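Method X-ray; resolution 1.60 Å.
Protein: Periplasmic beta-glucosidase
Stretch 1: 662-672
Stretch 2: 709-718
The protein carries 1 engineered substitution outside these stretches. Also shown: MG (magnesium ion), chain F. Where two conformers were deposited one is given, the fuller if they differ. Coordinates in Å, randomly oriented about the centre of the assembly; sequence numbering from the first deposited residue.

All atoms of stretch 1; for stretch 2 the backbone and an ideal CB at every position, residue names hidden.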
# COMPACT_ATOMS: atom_id res chain seq x y z
N PRO A 662 -16.59 19.27 4.68
CA PRO A 662 -16.62 19.08 3.24
C PRO A 662 -15.84 20.09 2.41
O PRO A 662 -15.68 19.83 1.20
CB PRO A 662 -18.11 19.14 2.92
CG PRO A 662 -18.66 20.05 4.02
CD PRO A 662 -17.90 19.59 5.25
N VAL A 663 -15.41 21.22 3.00
CA VAL A 663 -14.61 22.21 2.26
C VAL A 663 -13.47 22.60 3.19
O VAL A 663 -13.71 23.09 4.28
CB VAL A 663 -15.41 23.46 1.85
CG1 VAL A 663 -14.47 24.46 1.18
CG2 VAL A 663 -16.59 23.10 0.97
N ALA A 664 -12.25 22.35 2.78
CA ALA A 664 -11.10 22.60 3.65
C ALA A 664 -9.85 22.86 2.82
O ALA A 664 -9.87 22.59 1.61
CB ALA A 664 -10.88 21.46 4.62
N SER A 665 -8.81 23.34 3.46
CA SER A 665 -7.52 23.66 2.79
C SER A 665 -6.73 22.38 2.46
O SER A 665 -5.73 22.51 1.75
CB SER A 665 -6.69 24.62 3.62
OG SER A 665 -6.38 24.07 4.88
N LEU A 666 -7.12 21.26 3.05
CA LEU A 666 -6.68 19.89 2.64
C LEU A 666 -7.98 19.13 2.31
O LEU A 666 -9.00 19.36 2.96
CB LEU A 666 -6.01 19.12 3.79
CG LEU A 666 -4.58 19.41 4.20
CD1 LEU A 666 -4.03 18.28 5.03
CD2 LEU A 666 -3.67 19.60 3.01
N SER A 667 -7.89 18.09 1.47
CA SER A 667 -9.00 17.14 1.27
C SER A 667 -9.18 16.31 2.55
O SER A 667 -8.21 15.67 2.99
CB SER A 667 -8.65 16.23 0.11
OG SER A 667 -9.77 15.42 -0.20
N ARG A 668 -10.32 16.43 3.21
CA ARG A 668 -10.55 15.76 4.51
C ARG A 668 -11.41 14.52 4.28
O ARG A 668 -12.14 14.38 3.30
CB ARG A 668 -11.12 16.75 5.52
CG ARG A 668 -10.10 17.85 5.81
CD ARG A 668 -10.26 18.58 7.09
NE ARG A 668 -10.29 17.66 8.22
CZ ARG A 668 -10.90 17.89 9.36
NH1 ARG A 668 -11.59 19.01 9.61
NH2 ARG A 668 -10.81 16.98 10.32
N PRO A 669 -11.33 13.57 5.21
CA PRO A 669 -12.04 12.31 5.05
C PRO A 669 -13.54 12.46 4.89
O PRO A 669 -14.18 13.41 5.34
CB PRO A 669 -11.70 11.51 6.29
CG PRO A 669 -10.41 12.11 6.77
CD PRO A 669 -10.49 13.58 6.42
N VAL A 670 -14.13 11.48 4.24
CA VAL A 670 -15.59 11.48 4.00
C VAL A 670 -16.35 11.39 5.34
O VAL A 670 -17.45 11.99 5.43
CB VAL A 670 -16.01 10.37 3.04
CG1 VAL A 670 -15.38 10.60 1.68
CG2 VAL A 670 -15.66 9.00 3.61
N LYS A 671 -15.74 10.76 6.35
CA LYS A 671 -16.27 10.69 7.72
C LYS A 671 -15.10 10.50 8.67
O LYS A 671 -14.14 9.79 8.29
CB LYS A 671 -17.07 9.39 7.95
CG LYS A 671 -18.40 9.41 7.28
CD LYS A 671 -19.28 8.33 7.75
CE LYS A 671 -20.66 8.53 7.21
NZ LYS A 671 -20.68 8.60 5.73
N GLU A 672 -15.22 11.01 9.89
CA GLU A 672 -14.22 10.76 10.93
C GLU A 672 -14.98 10.52 12.24
O GLU A 672 -15.82 11.36 12.58
CB GLU A 672 -13.27 11.93 11.10
CG GLU A 672 -12.35 12.17 9.91
CD GLU A 672 -11.23 13.17 10.18
OE1 GLU A 672 -11.58 14.37 10.27
OE2 GLU A 672 -10.02 12.77 10.29
N UNK A 709 -9.12 24.94 12.76
CA UNK A 709 -10.53 24.67 12.38
C UNK A 709 -10.99 25.83 11.53
O UNK A 709 -10.92 26.98 12.01
CB UNK A 709 -11.44 24.49 13.60
N UNK A 710 -11.39 25.58 10.29
CA UNK A 710 -11.75 26.65 9.35
C UNK A 710 -13.25 26.91 9.41
O UNK A 710 -14.06 25.98 9.48
CB UNK A 710 -11.33 26.29 7.92
N UNK A 711 -13.67 28.20 9.37
CA UNK A 711 -15.09 28.47 9.33
C UNK A 711 -15.72 27.84 8.09
O UNK A 711 -15.06 27.66 7.06
CB UNK A 711 -15.35 29.98 9.36
N UNK A 712 -17.00 27.51 8.19
CA UNK A 712 -17.75 26.84 7.14
C UNK A 712 -18.57 25.68 7.65
O UNK A 712 -18.74 25.48 8.87
CB UNK A 712 -16.80 26.35 6.05
N UNK A 713 -19.06 24.90 6.69
CA UNK A 713 -19.99 23.81 6.97
C UNK A 713 -19.25 22.65 7.65
O UNK A 713 -18.13 22.31 7.24
CB UNK A 713 -20.67 23.34 5.68
N UNK A 714 -19.92 22.02 8.59
CA UNK A 714 -19.58 20.66 9.06
C UNK A 714 -20.82 19.81 8.96
O UNK A 714 -21.92 20.29 9.27
CB UNK A 714 -19.04 20.67 10.49
N UNK A 715 -20.65 18.55 8.59
CA UNK A 715 -21.76 17.59 8.52
C UNK A 715 -21.57 16.63 9.67
O UNK A 715 -20.44 16.12 9.89
CB UNK A 715 -21.81 16.85 7.18
N UNK A 716 -22.63 16.40 10.41
CA UNK A 716 -22.69 15.51 11.58
C UNK A 716 -23.50 14.30 11.16
O UNK A 716 -24.65 14.46 10.73
CB UNK A 716 -23.30 16.20 12.80
N UNK A 717 -22.91 13.11 11.23
CA UNK A 717 -23.57 11.84 10.86
C UNK A 717 -23.75 10.99 12.10
O UNK A 717 -22.84 10.94 12.94
CB UNK A 717 -22.76 11.08 9.81
N UNK A 718 -24.94 10.43 12.27
CA UNK A 718 -25.18 9.45 13.34
C UNK A 718 -25.76 8.19 12.75
O UNK A 718 -26.54 8.27 11.79
CB UNK A 718 -26.12 10.01 14.41
MG MG F . -14.49 23.47 6.10

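At position 709 the CA-to-CB bond points away from stretch 1 and the ideal CB has nothing of it within 5.5 Å, so this contact sets no preference; the residue is Ala709.

Position 710 points toward stretch 1, with its ideal CB 5.4 Å from Val663 O. Beyond are the backbone N and hydroxyl OG of Ser665, two potential donors close together, and the magnesium ion is nearby. An acceptor at the end of a chain of some length would suit, so Glu or Gln would reach, whereas Asp would fall short. Glu710 is found, in an m, t conformation. Its carboxylate takes both donors: Ser665 N lies 3.1 Å from Glu710 OE1, and Ser665 OG lies 2.8 Å from Glu710 OE2. Water 2, a ligand of the magnesium, lies 2.9 Å from Glu710 OE1, placing the side chain beside the metal's water shell; Val663 O binds the magnesium directly at 2.0 Å.

Position 711 is out of reach, and its phi of -60° and psi of 152° would admit many residues; it is Pro711, whose carbonyl O accepts from metal-bound water 4.

At 712, phi is 133° and psi -168°. An ideal CB would be jammed against the carbonyl O of the preceding residue, which alone calls for glycine, and Gly712 is found.

Position 713 opens the strand's contact with Pro662, the ideal CB lying 4.2 Å from Pro662 CG. An aliphatic chain, or a longer polar one with a methylene stem, would fit. Glu713 extends past the proline, with OE1 3.7 Å from Pro662 CG. Its backbone O, 3.4 Å from Pro662 CD, accepts from water 1, which in turn accepts from Val663 N.

The CB of 714 points away, although a long or aromatic side chain could still turn its end back toward Arg668. Phe714 does so: CE2 comes 4.4 Å from Arg668 NH1, which lies at the ring edge.

Position 715 points toward Pro662, its ideal CB 5.1 Å from Pro662 CD, with no charged partner in stretch 1 evident; many residues would serve. Lys715 makes a loose contact, its backbone N 4.4 Å from Pro662 CD.

At 717 the ideal CB faces stretch 1, 4.2 Å from Lys671 CE. The lysine's methylenes and ammonium favour an aromatic ring, though an acidic or aliphatic residue is conceivable. Phe717 lays one face against Lys671: CE lies 3.9 Å and NZ 4.2 Å from the ring centroid, combining CH-pi and cation-pi contacts.

Positions 716 and 718 are out of reach and unconstrained here; they are Val716 and Val718.

Stretch 2 (709-718) AEPGEFKVFV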
# COMPACT_ATOMS: atom_id res chain seq x y z
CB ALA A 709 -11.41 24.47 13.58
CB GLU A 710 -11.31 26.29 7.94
CG GLU A 710 -9.82 26.04 7.87
CD GLU A 710 -9.33 25.46 6.56
OE1 GLU A 710 -10.08 24.67 5.96
OE2 GLU A 710 -8.22 25.82 6.16
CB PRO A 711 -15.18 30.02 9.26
CG PRO A 711 -13.81 30.44 8.68
CD PRO A 711 -12.82 29.39 9.13
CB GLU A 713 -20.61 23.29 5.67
CG GLU A 713 -21.68 22.25 5.91
CD GLU A 713 -22.29 21.69 4.63
OE1 GLU A 713 -21.77 22.03 3.54
OE2 GLU A 713 -23.30 20.94 4.73
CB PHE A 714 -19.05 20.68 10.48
CG PHE A 714 -17.70 21.32 10.57
CD1 PHE A 714 -17.58 22.69 10.71
CD2 PHE A 714 -16.54 20.58 10.47
CE1 PHE A 714 -16.34 23.28 10.76
CE2 PHE A 714 -15.29 21.18 10.47
CZ PHE A 714 -15.19 22.54 10.64
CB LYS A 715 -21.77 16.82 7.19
CG LYS A 715 -21.96 17.68 5.97
CD LYS A 715 -22.10 16.86 4.68
CE LYS A 715 -22.96 17.62 3.70
NZ LYS A 715 -23.06 16.93 2.40
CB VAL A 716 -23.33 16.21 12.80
CG1 VAL A 716 -23.36 15.25 13.96
CG2 VAL A 716 -22.58 17.48 13.16
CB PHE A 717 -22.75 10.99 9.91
CG PHE A 717 -22.36 11.65 8.64
CD1 PHE A 717 -21.30 12.52 8.61
CD2 PHE A 717 -23.03 11.34 7.46
CE1 PHE A 717 -20.92 13.06 7.41
CE2 PHE A 717 -22.66 11.93 6.27
CZ PHE A 717 -21.63 12.82 6.26
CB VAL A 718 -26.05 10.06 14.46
CG1 VAL A 718 -26.37 9.01 15.49
CG2 VAL A 718 -25.32 11.23 15.11
O HOH W 1 -16.42 23.12 5.35
O HOH W 2 -12.51 23.48 6.89
O HOH W 3 -15.33 24.14 7.90
O HOH W 4 -14.47 25.52 5.49
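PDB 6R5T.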